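Local coordinates for tubulin binding cofactor C (Leishmania major, PDB 5AJ8), which probably acts as a chaperone in tubulin folding, here represented by its C-terminal domain, at residues N11-F22 / T166-S177; L42-L50 / Y59-L67. The protein carries 1 engineered substitution. All coordinates share one frame; numbering follows the deposited sequence.

Contact 1. Residues N11-F22 / T166-S177; sequences NVYGPSTGTDLF and TVFGPATLPSSS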
ATOM      1  N   ASN A  11       9.146  -6.722   9.251  1.00 30.75           N
ATOM      2  CA  ASN A  11       7.953  -7.103  10.017  1.00 27.33           C
ATOM      3  C   ASN A  11       6.978  -7.927   9.191  1.00 23.91           C
ATOM      4  O   ASN A  11       6.657  -7.560   8.066  1.00 21.34           O
ATOM      5  CB  ASN A  11       7.242  -5.857  10.546  1.00 29.09           C
ATOM      6  CG  ASN A  11       8.012  -5.175  11.666  1.00 32.99           C
ATOM      7  OD1 ASN A  11       8.589  -5.825  12.550  1.00 32.89           O
ATOM      8  ND2 ASN A  11       8.005  -3.853  11.644  1.00 33.88           N
ATOM      9  N   VAL A  12       6.521  -9.040   9.754  1.00 21.92           N
ATOM     10  CA  VAL A  12       5.569  -9.930   9.092  1.00 20.27           C
ATOM     11  C   VAL A  12       4.189  -9.767   9.748  1.00 20.08           C
ATOM     12  O   VAL A  12       4.092  -9.771  10.984  1.00 20.06           O
ATOM     13  CB  VAL A  12       5.999 -11.397   9.208  1.00 21.99           C
ATOM     14  CG1 VAL A  12       4.976 -12.318   8.547  1.00 22.17           C
ATOM     15  CG2 VAL A  12       7.381 -11.609   8.604  1.00 22.20           C
ATOM     16  N   TYR A  13       3.148  -9.639   8.931  1.00 17.38           N
ATOM     17  CA  TYR A  13       1.773  -9.459   9.403  1.00 18.17           C
ATOM     18  C   TYR A  13       0.843 -10.463   8.732  1.00 18.32           C
ATOM     19  O   TYR A  13       1.158 -11.008   7.688  1.00 17.20           O
ATOM     20  CB  TYR A  13       1.237  -8.075   9.072  1.00 17.41           C
ATOM     21  CG  TYR A  13       1.993  -6.950   9.734  1.00 17.94           C
ATOM     22  CD1 TYR A  13       3.127  -6.419   9.124  1.00 17.47           C
ATOM     23  CD2 TYR A  13       1.597  -6.440  10.958  1.00 18.05           C
ATOM     24  CE1 TYR A  13       3.842  -5.394   9.713  1.00 17.72           C
ATOM     25  CE2 TYR A  13       2.307  -5.406  11.564  1.00 19.20           C
ATOM     26  CZ  TYR A  13       3.437  -4.894  10.943  1.00 18.39           C
ATOM     27  OH  TYR A  13       4.150  -3.872  11.505  1.00 18.06           O
ATOM     28  N   GLY A  14      -0.309 -10.665   9.352  1.00 19.07           N
ATOM     29  CA  GLY A  14      -1.278 -11.679   8.949  1.00 20.15           C
ATOM     30  C   GLY A  14      -0.822 -13.093   9.287  1.00 22.28           C
ATOM     31  O   GLY A  14       0.251 -13.287   9.882  1.00 22.03           O
ATOM     32  N   PRO A  15      -1.632 -14.098   8.916  1.00 22.72           N
ATOM     33  CA  PRO A  15      -2.930 -13.971   8.271  1.00 22.59           C
ATOM     34  C   PRO A  15      -3.987 -13.437   9.213  1.00 23.11           C
ATOM     35  O   PRO A  15      -3.889 -13.601  10.419  1.00 23.29           O
ATOM     36  CB  PRO A  15      -3.264 -15.412   7.849  1.00 24.23           C
ATOM     37  CG  PRO A  15      -2.437 -16.269   8.720  1.00 25.50           C
ATOM     38  CD  PRO A  15      -1.170 -15.492   8.933  1.00 24.81           C
ATOM     39  N   SER A  16      -4.980 -12.793   8.627  1.00 24.53           N
ATOM     40  CA  SER A  16      -6.032 -12.125   9.345  1.00 28.29           C
ATOM     41  C   SER A  16      -7.205 -11.882   8.397  1.00 27.79           C
ATOM     42  O   SER A  16      -6.997 -11.556   7.235  1.00 30.91           O
ATOM     43  CB  SER A  16      -5.498 -10.794   9.866  1.00 32.30           C
ATOM     44  OG  SER A  16      -6.489 -10.104  10.591  1.00 37.21           O
ATOM     45  N   THR A  17      -8.427 -12.037   8.896  0.60 27.82           N
ATOM     46  CA  THR A  17      -9.633 -11.873   8.092  0.60 28.26           C
ATOM     47  C   THR A  17     -10.633 -10.974   8.810  0.60 27.97           C
ATOM     48  O   THR A  17     -10.912 -11.183   9.982  0.60 32.60           O
ATOM     49  CB  THR A  17     -10.301 -13.245   7.794  0.60 29.31           C
ATOM     50  OG1 THR A  17      -9.451 -14.018   6.939  0.60 31.74           O
ATOM     51  CG2 THR A  17     -11.652 -13.078   7.099  0.60 28.70           C
ATOM     52  N   GLY A  18     -11.166  -9.981   8.109  1.00 26.00           N
ATOM     53  CA  GLY A  18     -12.304  -9.215   8.599  1.00 27.56           C
ATOM     54  C   GLY A  18     -12.027  -8.117   9.610  1.00 31.88           C
ATOM     55  O   GLY A  18     -12.977  -7.535  10.128  1.00 30.39           O
ATOM     56  N   THR A  19     -10.750  -7.845   9.904  1.00 30.79           N
ATOM     57  CA  THR A  19     -10.322  -6.855  10.900  1.00 32.08           C
ATOM     58  C   THR A  19      -9.362  -5.880  10.216  1.00 31.08           C
ATOM     59  O   THR A  19      -8.335  -6.302   9.663  1.00 29.73           O
ATOM     60  CB  THR A  19      -9.539  -7.493  12.080  1.00 35.73           C
ATOM     61  OG1 THR A  19     -10.309  -8.530  12.683  1.00 43.36           O
ATOM     62  CG2 THR A  19      -9.201  -6.457  13.170  1.00 38.80           C
ATOM     63  N   ASP A  20      -9.675  -4.586  10.276  1.00 26.82           N
ATOM     64  CA  ASP A  20      -8.786  -3.573   9.753  1.00 24.72           C
ATOM     65  C   ASP A  20      -7.410  -3.621  10.426  1.00 21.57           C
ATOM     66  O   ASP A  20      -7.320  -3.805  11.635  1.00 26.02           O
ATOM     67  CB  ASP A  20      -9.432  -2.194   9.845  1.00 25.28           C
ATOM     68  CG  ASP A  20     -10.626  -2.042   8.873  1.00 29.17           C
ATOM     69  OD1 ASP A  20     -10.977  -3.037   8.160  1.00 28.46           O
ATOM     70  OD2 ASP A  20     -11.207  -0.929   8.819  1.00 27.29           O
ATOM     71  N   LEU A  21      -6.344  -3.530   9.629  1.00 18.99           N
ATOM     72  CA  LEU A  21      -4.955  -3.620  10.144  1.00 18.61           C
ATOM     73  C   LEU A  21      -4.237  -2.265  10.089  1.00 16.55           C
ATOM     74  O   LEU A  21      -4.442  -1.489   9.147  1.00 15.70           O
ATOM     75  CB  LEU A  21      -4.148  -4.646   9.359  1.00 19.03           C
ATOM     76  CG  LEU A  21      -4.717  -6.062   9.289  1.00 21.80           C
ATOM     77  CD1 LEU A  21      -3.720  -6.928   8.534  1.00 23.71           C
ATOM     78  CD2 LEU A  21      -4.983  -6.624  10.680  1.00 24.53           C
ATOM     79  N   PHE A  22      -3.413  -1.998  11.098  1.00 15.29           N
ATOM     80  CA  PHE A  22      -2.660  -0.755  11.207  1.00 15.16           C
ATOM     81  C   PHE A  22      -1.166  -1.093  11.276  1.00 14.96           C
ATOM     82  O   PHE A  22      -0.680  -1.590  12.274  1.00 16.25           O
ATOM     83  CB  PHE A  22      -3.137   0.049  12.414  1.00 15.81           C
ATOM     84  CG  PHE A  22      -4.598   0.440  12.325  1.00 16.01           C
ATOM     85  CD1 PHE A  22      -5.005   1.419  11.443  1.00 15.24           C
ATOM     86  CD2 PHE A  22      -5.562  -0.200  13.086  1.00 17.60           C
ATOM     87  CE1 PHE A  22      -6.334   1.776  11.334  1.00 15.76           C
ATOM     88  CE2 PHE A  22      -6.921   0.141  12.975  1.00 17.55           C
ATOM     89  CZ  PHE A  22      -7.302   1.135  12.102  1.00 16.53           C
ATOM     90  N   THR A 166     -10.222   7.193   8.263  1.00 15.43           N
ATOM     91  CA  THR A 166      -9.789   6.388   9.405  1.00 16.00           C
ATOM     92  C   THR A 166      -8.463   6.892   9.999  1.00 15.91           C
ATOM     93  O   THR A 166      -7.486   7.052   9.280  1.00 15.08           O
ATOM     94  CB  THR A 166      -9.648   4.890   9.028  1.00 15.81           C
ATOM     95  OG1 THR A 166     -10.933   4.368   8.634  1.00 16.66           O
ATOM     96  CG2 THR A 166      -9.164   4.089  10.209  1.00 16.20           C
ATOM     97  N   VAL A 167      -8.451   7.144  11.310  1.00 16.42           N
ATOM     98  CA  VAL A 167      -7.232   7.482  12.031  1.00 17.48           C
ATOM     99  C   VAL A 167      -6.413   6.207  12.320  1.00 16.81           C
ATOM    100  O   VAL A 167      -6.977   5.159  12.654  1.00 16.36           O
ATOM    101  CB  VAL A 167      -7.544   8.232  13.345  1.00 20.55           C
ATOM    102  CG1 VAL A 167      -6.253   8.575  14.092  1.00 21.07           C
ATOM    103  CG2 VAL A 167      -8.352   9.500  13.045  1.00 22.12           C
ATOM    104  N   PHE A 168      -5.096   6.296  12.156  1.00 15.96           N
ATOM    105  CA  PHE A 168      -4.210   5.174  12.430  1.00 16.46           C
ATOM    106  C   PHE A 168      -4.216   4.835  13.911  1.00 19.52           C
ATOM    107  O   PHE A 168      -4.023   5.714  14.776  1.00 20.84           O
ATOM    108  CB  PHE A 168      -2.766   5.481  12.004  1.00 15.46           C
ATOM    109  CG  PHE A 168      -1.798   4.334  12.245  1.00 14.52           C
ATOM    110  CD1 PHE A 168      -1.142   4.203  13.452  1.00 15.11           C
ATOM    111  CD2 PHE A 168      -1.549   3.400  11.260  1.00 13.68           C
ATOM    112  CE1 PHE A 168      -0.272   3.153  13.678  1.00 15.33           C
ATOM    113  CE2 PHE A 168      -0.673   2.349  11.470  1.00 13.71           C
ATOM    114  CZ  PHE A 168      -0.036   2.214  12.689  1.00 14.50           C
ATOM    115  N   GLY A 169      -4.425   3.557  14.209  1.00 21.18           N
ATOM    116  CA  GLY A 169      -4.030   3.015  15.497  1.00 23.38           C
ATOM    117  C   GLY A 169      -5.148   2.309  16.204  1.00 26.21           C
ATOM    118  O   GLY A 169      -6.309   2.465  15.828  1.00 28.34           O
ATOM    119  N   PRO A 170      -4.807   1.496  17.217  1.00 27.90           N
ATOM    120  CA  PRO A 170      -3.432   1.207  17.634  1.00 27.85           C
ATOM    121  C   PRO A 170      -2.736   0.254  16.663  1.00 25.06           C
ATOM    122  O   PRO A 170      -3.397  -0.526  15.959  1.00 23.93           O
ATOM    123  CB  PRO A 170      -3.601   0.545  19.014  1.00 30.70           C
ATOM    124  CG  PRO A 170      -5.071   0.376  19.239  1.00 31.35           C
ATOM    125  CD  PRO A 170      -5.788   0.695  17.961  1.00 29.59           C
ATOM    126  N   ALA A 171      -1.409   0.309  16.632  1.00 24.46           N
ATOM    127  CA  ALA A 171      -0.639  -0.480  15.657  1.00 23.64           C
ATOM    128  C   ALA A 171      -0.933  -1.958  15.831  1.00 24.60           C
ATOM    129  O   ALA A 171      -1.005  -2.442  16.953  1.00 25.06           O
ATOM    130  CB  ALA A 171       0.848  -0.225  15.805  1.00 23.00           C
ATOM    131  N   THR A 172      -1.132  -2.661  14.718  1.00 23.65           N
ATOM    132  CA  THR A 172      -1.228  -4.114  14.719  1.00 23.67           C
ATOM    133  C   THR A 172       0.135  -4.685  15.101  1.00 25.99           C
ATOM    134  O   THR A 172       1.174  -4.264  14.580  1.00 24.77           O
ATOM    135  CB  THR A 172      -1.632  -4.648  13.329  1.00 22.71           C
ATOM    136  OG1 THR A 172      -2.868  -4.059  12.913  1.00 20.93           O
ATOM    137  CG2 THR A 172      -1.775  -6.153  13.339  1.00 23.41           C
ATOM    138  N   LEU A 173       0.135  -5.645  16.011  1.00 28.16           N
ATOM    139  CA  LEU A 173       1.374  -6.278  16.462  1.00 32.65           C
ATOM    140  C   LEU A 173       1.854  -7.241  15.372  1.00 29.42           C
ATOM    141  O   LEU A 173       1.076  -8.062  14.897  1.00 27.70           O
ATOM    142  CB  LEU A 173       1.116  -7.039  17.770  1.00 40.79           C
ATOM    143  CG  LEU A 173       2.243  -7.869  18.402  1.00 51.27           C
ATOM    144  CD1 LEU A 173       3.405  -7.000  18.873  1.00 53.37           C
ATOM    145  CD2 LEU A 173       1.697  -8.709  19.562  1.00 54.00           C
ATOM    146  N   PRO A 174       3.128  -7.136  14.957  1.00 29.57           N
ATOM    147  CA  PRO A 174       3.625  -8.085  13.948  1.00 29.61           C
ATOM    148  C   PRO A 174       3.558  -9.521  14.442  1.00 30.10           C
ATOM    149  O   PRO A 174       3.705  -9.772  15.641  1.00 30.82           O
ATOM    150  CB  PRO A 174       5.090  -7.670  13.734  1.00 29.70           C
ATOM    151  CG  PRO A 174       5.218  -6.307  14.322  1.00 29.92           C
ATOM    152  CD  PRO A 174       4.143  -6.148  15.352  1.00 29.40           C
ATOM    153  N   SER A 175       3.303 -10.442  13.516  1.00 31.66           N
ATOM    154  CA  SER A 175       3.312 -11.880  13.793  1.00 34.79           C
ATOM    155  C   SER A 175       4.730 -12.374  14.088  1.00 35.85           C
ATOM    156  O   SER A 175       4.934 -13.257  14.928  1.00 37.50           O
ATOM    157  CB  SER A 175       2.732 -12.643  12.597  1.00 35.53           C
ATOM    158  OG  SER A 175       1.521 -12.047  12.159  1.00 34.89           O
ATOM    159  N   SER A 176       5.705 -11.793  13.401  1.00 35.75           N
ATOM    160  CA  SER A 176       7.105 -12.071  13.678  1.00 43.76           C
ATOM    161  C   SER A 176       7.990 -10.951  13.164  1.00 46.57           C
ATOM    162  O   SER A 176       7.499  -9.988  12.574  1.00 40.97           O
ATOM    163  CB  SER A 176       7.523 -13.426  13.081  1.00 49.16           C
ATOM    164  OG  SER A 176       7.692 -13.395  11.676  1.00 50.56           O
ATOM    165  N   SER A 177       9.292 -11.076  13.415  1.00 61.06           N
ATOM    166  CA  SER A 177      10.297 -10.137  12.900  1.00 65.32           C
ATOM    167  C   SER A 177      11.698 -10.747  12.946  1.00 70.26           C
ATOM    168  O   SER A 177      11.890 -11.909  12.588  1.00 71.87           O
ATOM    169  CB  SER A 177      10.278  -8.834  13.694  1.00 66.31           C
ATOM    170  OG  SER A 177      11.334  -7.988  13.277  1.00 65.14           O
TER
HETATM  171  O   HOH W   1       2.736  -2.603  13.068  1.00 15.17           O
HETATM  172  O   HOH W   2      -5.423  -4.606  13.978  1.00 30.84           O

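Contact 2. Residues L42-L50 / Y59-L67; sequences LPIAGSAFL and YVACHQLRL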
ATOM      1  N   LEU A  42       1.490   3.211   7.607  1.00 11.65           N
ATOM      2  CA  LEU A  42       2.355   4.372   7.649  1.00 12.15           C
ATOM      3  C   LEU A  42       3.507   4.115   6.643  1.00 11.85           C
ATOM      4  O   LEU A  42       3.780   2.972   6.282  1.00 11.97           O
ATOM      5  CB  LEU A  42       2.872   4.613   9.065  1.00 12.92           C
ATOM      6  CG  LEU A  42       1.819   4.858  10.154  1.00 14.05           C
ATOM      7  CD1 LEU A  42       2.465   5.107  11.504  1.00 14.95           C
ATOM      8  CD2 LEU A  42       0.885   6.013   9.788  1.00 14.31           C
ATOM      9  N   PRO A  43       4.141   5.183   6.140  1.00 11.23           N
ATOM     10  CA  PRO A  43       5.189   4.985   5.128  1.00 11.07           C
ATOM     11  C   PRO A  43       6.275   4.002   5.567  1.00 10.91           C
ATOM     12  O   PRO A  43       6.746   4.102   6.669  1.00 11.67           O
ATOM     13  CB  PRO A  43       5.747   6.410   4.917  1.00 10.99           C
ATOM     14  CG  PRO A  43       4.591   7.309   5.254  1.00 10.87           C
ATOM     15  CD  PRO A  43       3.870   6.615   6.373  1.00 11.30           C
ATOM     16  N   ILE A  44       6.635   3.061   4.689  1.00 10.90           N
ATOM     17  CA  ILE A  44       7.687   2.073   4.934  1.00 10.56           C
ATOM     18  C   ILE A  44       8.933   2.486   4.163  1.00 10.63           C
ATOM     19  O   ILE A  44       8.864   2.735   2.962  1.00  9.59           O
ATOM     20  CB  ILE A  44       7.230   0.703   4.423  1.00 10.65           C
ATOM     21  CG1 ILE A  44       5.847   0.334   4.971  1.00 10.48           C
ATOM     22  CG2 ILE A  44       8.251  -0.366   4.742  1.00 11.18           C
ATOM     23  CD1 ILE A  44       5.800   0.277   6.477  1.00 11.28           C
ATOM     24  N   ALA A  45      10.063   2.590   4.855  1.00 11.37           N
ATOM     25  CA  ALA A  45      11.299   3.041   4.254  1.00 12.57           C
ATOM     26  C   ALA A  45      12.046   1.820   3.768  1.00 12.93           C
ATOM     27  O   ALA A  45      13.133   1.518   4.228  1.00 12.45           O
ATOM     28  CB  ALA A  45      12.139   3.834   5.257  1.00 13.79           C
ATOM     29  N   GLY A  46      11.422   1.113   2.838  1.00 13.85           N
ATOM     30  CA  GLY A  46      11.936  -0.165   2.304  1.00 14.46           C
ATOM     31  C   GLY A  46      10.833  -0.850   1.508  1.00 14.68           C
ATOM     32  O   GLY A  46       9.921  -0.192   1.019  1.00 13.63           O
ATOM     33  N   SER A  47      10.919  -2.162   1.346  1.00 16.35           N
ATOM     34  CA  SER A  47       9.966  -2.850   0.520  1.00 17.48           C
ATOM     35  C   SER A  47       8.750  -3.360   1.305  1.00 15.65           C
ATOM     36  O   SER A  47       8.818  -3.611   2.500  1.00 16.84           O
ATOM     37  CB  SER A  47      10.627  -3.970  -0.288  1.00 21.11           C
ATOM     38  OG  SER A  47      11.347  -4.839   0.537  1.00 29.39           O
ATOM     39  N   ALA A  48       7.638  -3.471   0.587  1.00 13.34           N
ATOM     40  CA  ALA A  48       6.400  -4.063   1.069  1.00 12.49           C
ATOM     41  C   ALA A  48       6.055  -5.214   0.124  1.00 12.77           C
ATOM     42  O   ALA A  48       6.040  -5.042  -1.089  1.00 12.01           O
ATOM     43  CB  ALA A  48       5.293  -3.032   1.075  1.00 11.11           C
ATOM     44  N   PHE A  49       5.831  -6.387   0.691  1.00 13.99           N
ATOM     45  CA  PHE A  49       5.487  -7.591  -0.056  1.00 15.49           C
ATOM     46  C   PHE A  49       4.165  -8.135   0.469  1.00 14.95           C
ATOM     47  O   PHE A  49       4.052  -8.420   1.653  1.00 16.19           O
ATOM     48  CB  PHE A  49       6.593  -8.613   0.093  1.00 18.46           C
ATOM     49  CG  PHE A  49       6.405  -9.839  -0.754  1.00 24.85           C
ATOM     50  CD1 PHE A  49       6.847  -9.879  -2.061  1.00 31.01           C
ATOM     51  CD2 PHE A  49       5.811 -10.966  -0.226  1.00 31.91           C
ATOM     52  CE1 PHE A  49       6.687 -11.023  -2.833  1.00 37.18           C
ATOM     53  CE2 PHE A  49       5.651 -12.108  -0.987  1.00 38.04           C
ATOM     54  CZ  PHE A  49       6.079 -12.136  -2.291  1.00 33.43           C
ATOM     55  N   LEU A  50       3.147  -8.203  -0.392  1.00 14.07           N
ATOM     56  CA  LEU A  50       1.868  -8.823  -0.045  1.00 13.93           C
ATOM     57  C   LEU A  50       1.718 -10.153  -0.812  1.00 14.55           C
ATOM     58  O   LEU A  50       1.985 -10.209  -2.013  1.00 12.98           O
ATOM     59  CB  LEU A  50       0.702  -7.903  -0.375  1.00 13.14           C
ATOM     60  CG  LEU A  50       0.564  -6.595   0.423  1.00 13.78           C
ATOM     61  CD1 LEU A  50       1.467  -5.492  -0.119  1.00 13.27           C
ATOM     62  CD2 LEU A  50      -0.881  -6.127   0.405  1.00 13.91           C
ATOM     63  N   TYR A  59      -3.605   0.807   1.863  1.00 10.41           N
ATOM     64  CA  TYR A  59      -3.043   2.146   1.720  1.00  9.80           C
ATOM     65  C   TYR A  59      -1.609   2.042   2.170  1.00  9.92           C
ATOM     66  O   TYR A  59      -1.354   1.785   3.331  1.00 11.60           O
ATOM     67  CB  TYR A  59      -3.810   3.161   2.567  1.00  9.88           C
ATOM     68  CG  TYR A  59      -5.304   3.244   2.237  1.00  9.82           C
ATOM     69  CD1 TYR A  59      -6.190   2.310   2.717  1.00  9.60           C
ATOM     70  CD2 TYR A  59      -5.806   4.248   1.414  1.00  9.91           C
ATOM     71  CE1 TYR A  59      -7.538   2.362   2.399  1.00 10.09           C
ATOM     72  CE2 TYR A  59      -7.160   4.308   1.081  1.00 10.16           C
ATOM     73  CZ  TYR A  59      -8.025   3.358   1.585  1.00 10.25           C
ATOM     74  OH  TYR A  59      -9.386   3.416   1.313  1.00 10.92           O
ATOM     75  N   VAL A  60      -0.664   2.199   1.259  1.00  9.56           N
ATOM     76  CA  VAL A  60       0.758   1.989   1.585  1.00  9.72           C
ATOM     77  C   VAL A  60       1.677   2.929   0.799  1.00  9.66           C
ATOM     78  O   VAL A  60       1.480   3.155  -0.419  1.00  9.35           O
ATOM     79  CB  VAL A  60       1.170   0.505   1.316  1.00  9.70           C
ATOM     80  CG1 VAL A  60       0.910   0.108  -0.124  1.00  9.76           C
ATOM     81  CG2 VAL A  60       2.606   0.221   1.723  1.00  9.50           C
ATOM     82  N   ALA A  61       2.655   3.478   1.507  1.00  9.13           N
ATOM     83  CA  ALA A  61       3.788   4.128   0.893  1.00  9.43           C
ATOM     84  C   ALA A  61       5.030   3.275   1.148  1.00  9.30           C
ATOM     85  O   ALA A  61       5.215   2.786   2.270  1.00  9.54           O
ATOM     86  CB  ALA A  61       3.975   5.531   1.460  1.00  9.82           C
ATOM     87  N   CYS A  62       5.900   3.152   0.140  1.00  9.43           N
ATOM     88  CA  CYS A  62       7.077   2.302   0.221  1.00  9.59           C
ATOM     89  C   CYS A  62       8.077   2.583  -0.891  1.00  9.79           C
ATOM     90  O   CYS A  62       7.780   3.322  -1.826  1.00 10.05           O
ATOM     91  CB  CYS A  62       6.663   0.830   0.209  1.00 10.21           C
ATOM     92  SG  CYS A  62       5.658   0.357  -1.220  1.00 12.01           S
ATOM     93  N   HIS A  63       9.283   2.044  -0.757  1.00  9.67           N
ATOM     94  CA  HIS A  63      10.319   2.145  -1.797  1.00 10.13           C
ATOM     95  C   HIS A  63      10.110   1.166  -2.956  1.00 10.12           C
ATOM     96  O   HIS A  63      10.281   1.522  -4.159  1.00 10.41           O
ATOM     97  CB  HIS A  63      11.682   1.867  -1.188  1.00 10.25           C
ATOM     98  CG  HIS A  63      12.125   2.892  -0.227  1.00 10.67           C
ATOM     99  ND1 HIS A  63      13.408   2.925   0.281  1.00 11.97           N
ATOM    100  CD2 HIS A  63      11.463   3.923   0.345  1.00 10.77           C
ATOM    101  CE1 HIS A  63      13.508   3.925   1.138  1.00 11.80           C
ATOM    102  NE2 HIS A  63      12.342   4.545   1.191  1.00 11.16           N
ATOM    103  N   GLN A  64       9.753  -0.076  -2.595  1.00 10.66           N
ATOM    104  CA  GLN A  64       9.361  -1.108  -3.553  1.00 10.45           C
ATOM    105  C   GLN A  64       8.088  -1.800  -3.088  1.00 10.31           C
ATOM    106  O   GLN A  64       7.889  -1.963  -1.891  1.00 10.41           O
ATOM    107  CB  GLN A  64      10.464  -2.134  -3.726  1.00 11.05           C
ATOM    108  CG  GLN A  64      11.781  -1.567  -4.225  1.00 12.24           C
ATOM    109  CD  GLN A  64      12.728  -1.189  -3.111  1.00 12.85           C
ATOM    110  OE1 GLN A  64      12.549  -1.577  -1.972  1.00 13.51           O
ATOM    111  NE2 GLN A  64      13.715  -0.382  -3.433  1.00 14.72           N
ATOM    112  N   LEU A  65       7.233  -2.179  -4.036  1.00  9.88           N
ATOM    113  CA  LEU A  65       5.986  -2.861  -3.752  1.00 10.69           C
ATOM    114  C   LEU A  65       5.887  -4.102  -4.627  1.00 11.76           C
ATOM    115  O   LEU A  65       6.018  -4.016  -5.839  1.00 11.31           O
ATOM    116  CB  LEU A  65       4.775  -1.963  -3.996  1.00 10.44           C
ATOM    117  CG  LEU A  65       3.382  -2.564  -3.750  1.00 11.22           C
ATOM    118  CD1 LEU A  65       3.233  -3.111  -2.348  1.00 11.64           C
ATOM    119  CD2 LEU A  65       2.275  -1.548  -4.011  1.00 12.23           C
ATOM    120  N   ARG A  66       5.709  -5.258  -4.004  1.00 12.12           N
ATOM    121  CA  ARG A  66       5.495  -6.488  -4.762  1.00 13.78           C
ATOM    122  C   ARG A  66       4.299  -7.275  -4.235  1.00 13.17           C
ATOM    123  O   ARG A  66       4.143  -7.473  -3.036  1.00 12.51           O
ATOM    124  CB  ARG A  66       6.753  -7.352  -4.773  1.00 15.01           C
ATOM    125  CG  ARG A  66       6.575  -8.637  -5.580  1.00 17.66           C
ATOM    126  CD  ARG A  66       7.867  -9.095  -6.236  1.00 20.50           C
ATOM    127  NE  ARG A  66       7.703 -10.298  -7.070  1.00 21.78           N
ATOM    128  CZ  ARG A  66       8.634 -10.749  -7.913  1.00 25.49           C
ATOM    129  NH1 ARG A  66       9.789 -10.096  -8.077  1.00 26.97           N
ATOM    130  NH2 ARG A  66       8.432 -11.860  -8.589  1.00 26.96           N
ATOM    131  N   LEU A  67       3.469  -7.736  -5.147  1.00 13.53           N
ATOM    132  CA  LEU A  67       2.298  -8.539  -4.790  1.00 14.87           C
ATOM    133  C   LEU A  67       2.304  -9.885  -5.528  1.00 15.28           C
ATOM    134  O   LEU A  67       2.575  -9.947  -6.725  1.00 17.48           O
ATOM    135  CB  LEU A  67       1.009  -7.783  -5.079  1.00 14.84           C
ATOM    136  CG  LEU A  67       0.794  -6.514  -4.246  1.00 16.32           C
ATOM    137  CD1 LEU A  67       1.070  -5.291  -5.090  1.00 16.59           C
ATOM    138  CD2 LEU A  67      -0.625  -6.453  -3.729  1.00 18.30           C
TER

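Contact 1. Residues N11-F22 / T166-S177
F22 sets its CB over the face of the F168 ring, 3.9 Å from the ring centroid, a CH-pi contact. The two rings also form an edge-to-face pair, F22 edge toward F168 face, with planes at 77°. G169 N lies over one face of the F22 ring, and T166 CG2 sits at its edge. T172 holds both backbone polar groups of F22, its N-H and its C=O. F22 N donates to T172 OG1 at 2.8 Å, nearly straight, and T172 N to F22 O at 2.7 Å. T172 OG1 is anti to the carbonyl carbon (chi1 -57°), which turns it to F22 N and CG2 toward Y13 and L21. One water joins T172 OG1 to D20 O, another Y13 OH to T172 O. Y13 lies alongside P174, whose CB covers one ring face near the rim, while T172 O sits at the ring edge, 3.4 Å from Y13 CE2. V12 N donates to S176 O at 3.1 Å, and S175 N to V12 O at 2.7 Å. S175 and S176 both face V12, a classic beta bulge. S175 OG donates to G14 O at 2.9 Å. With no regular structure of its own, 166-177 runs along 11-17 and 21-23, edge strands at one end of both parallel sheets. Three backbone bonds, two hydroxyl bonds and two waters fix it there, with rings packing at F22-F168 and Y13-P174.

Contact 2. Residues L42-L50 / Y59-L67
A48 and R66 carry the central backbone bonds between strands 47-50 and 64-67, which run parallel at 9°. A48 N donates to Q64 O, and R66 N donates back to A48 O. L50 N then donates to R66 O, each bond at 2.9 Å. R66 thus uses both its N and its O toward the neighbouring strand. Before the strands, I44 N donates to A61 O at 2.8 Å, almost straight. H63 N donates to G46 O, and the inverse gamma turn centred on A45 lies between these two bonds.

Apolar side chains pack on the face that bears A48, L50, L65 and L67. L65 has CG anti to its N (chi1 179°), and its CD1 reaches across and forward to L50 CD1 at 3.7 Å and also meets A48 CB. L50 and L67 lie side by side, L50 CB resting on L67 CD2. C62 SG and V60 CG2 also approach A48 CB. P43 CB meets A61 CB in the same way beside the turn. This in-register parallel pairing, with L50 stacked on L67 and A48 on L65, is a rung-to-rung step consistent with a parallel beta-helix.

Flat groups supply the rest. The H63 ring lies against the turn, with A45 C and G46 N over the centre of one face, and G46 CA makes a CH-pi contact with that ring. H63 NE2 is hydrogen-bonded to G124 O. On the other face of the sheet, F49 and R66 extend alongside each other, and F49 CE1 touches R66 CG at 3.6 Å. The ring and guanidinium planes are 40° apart, and R66 NH2 forms a salt bridge with E86.

Strand 28-35 flanks this pair beyond 47-51. L65 and L67 pack on strand 73-79 of the other sheet, and helix 116-122 covers P43 and A61.

Overall arrangement
The centres of contact 1 and contact 2 lie about 14 Å apart. Both contacts reach the same two parallel sheets, whose strands come in chain order, consistent with the right-handed beta-helix known for this family. Contact 1 lies at the outer end, on strands 11-17 and 21-23. Contact 2 lies further in, where strand 47-51 pairs with 64-68 and the chain turns at 42-46 beside 56-62. Along the chain, contact 2 is nested within the loop that contact 1 closes. They meet directly, F168 CE2 packing on L42 CG at 3.8 Å. The C-terminal tail therefore covers the first strands while F168 touches the turn that leads into strand 47-51.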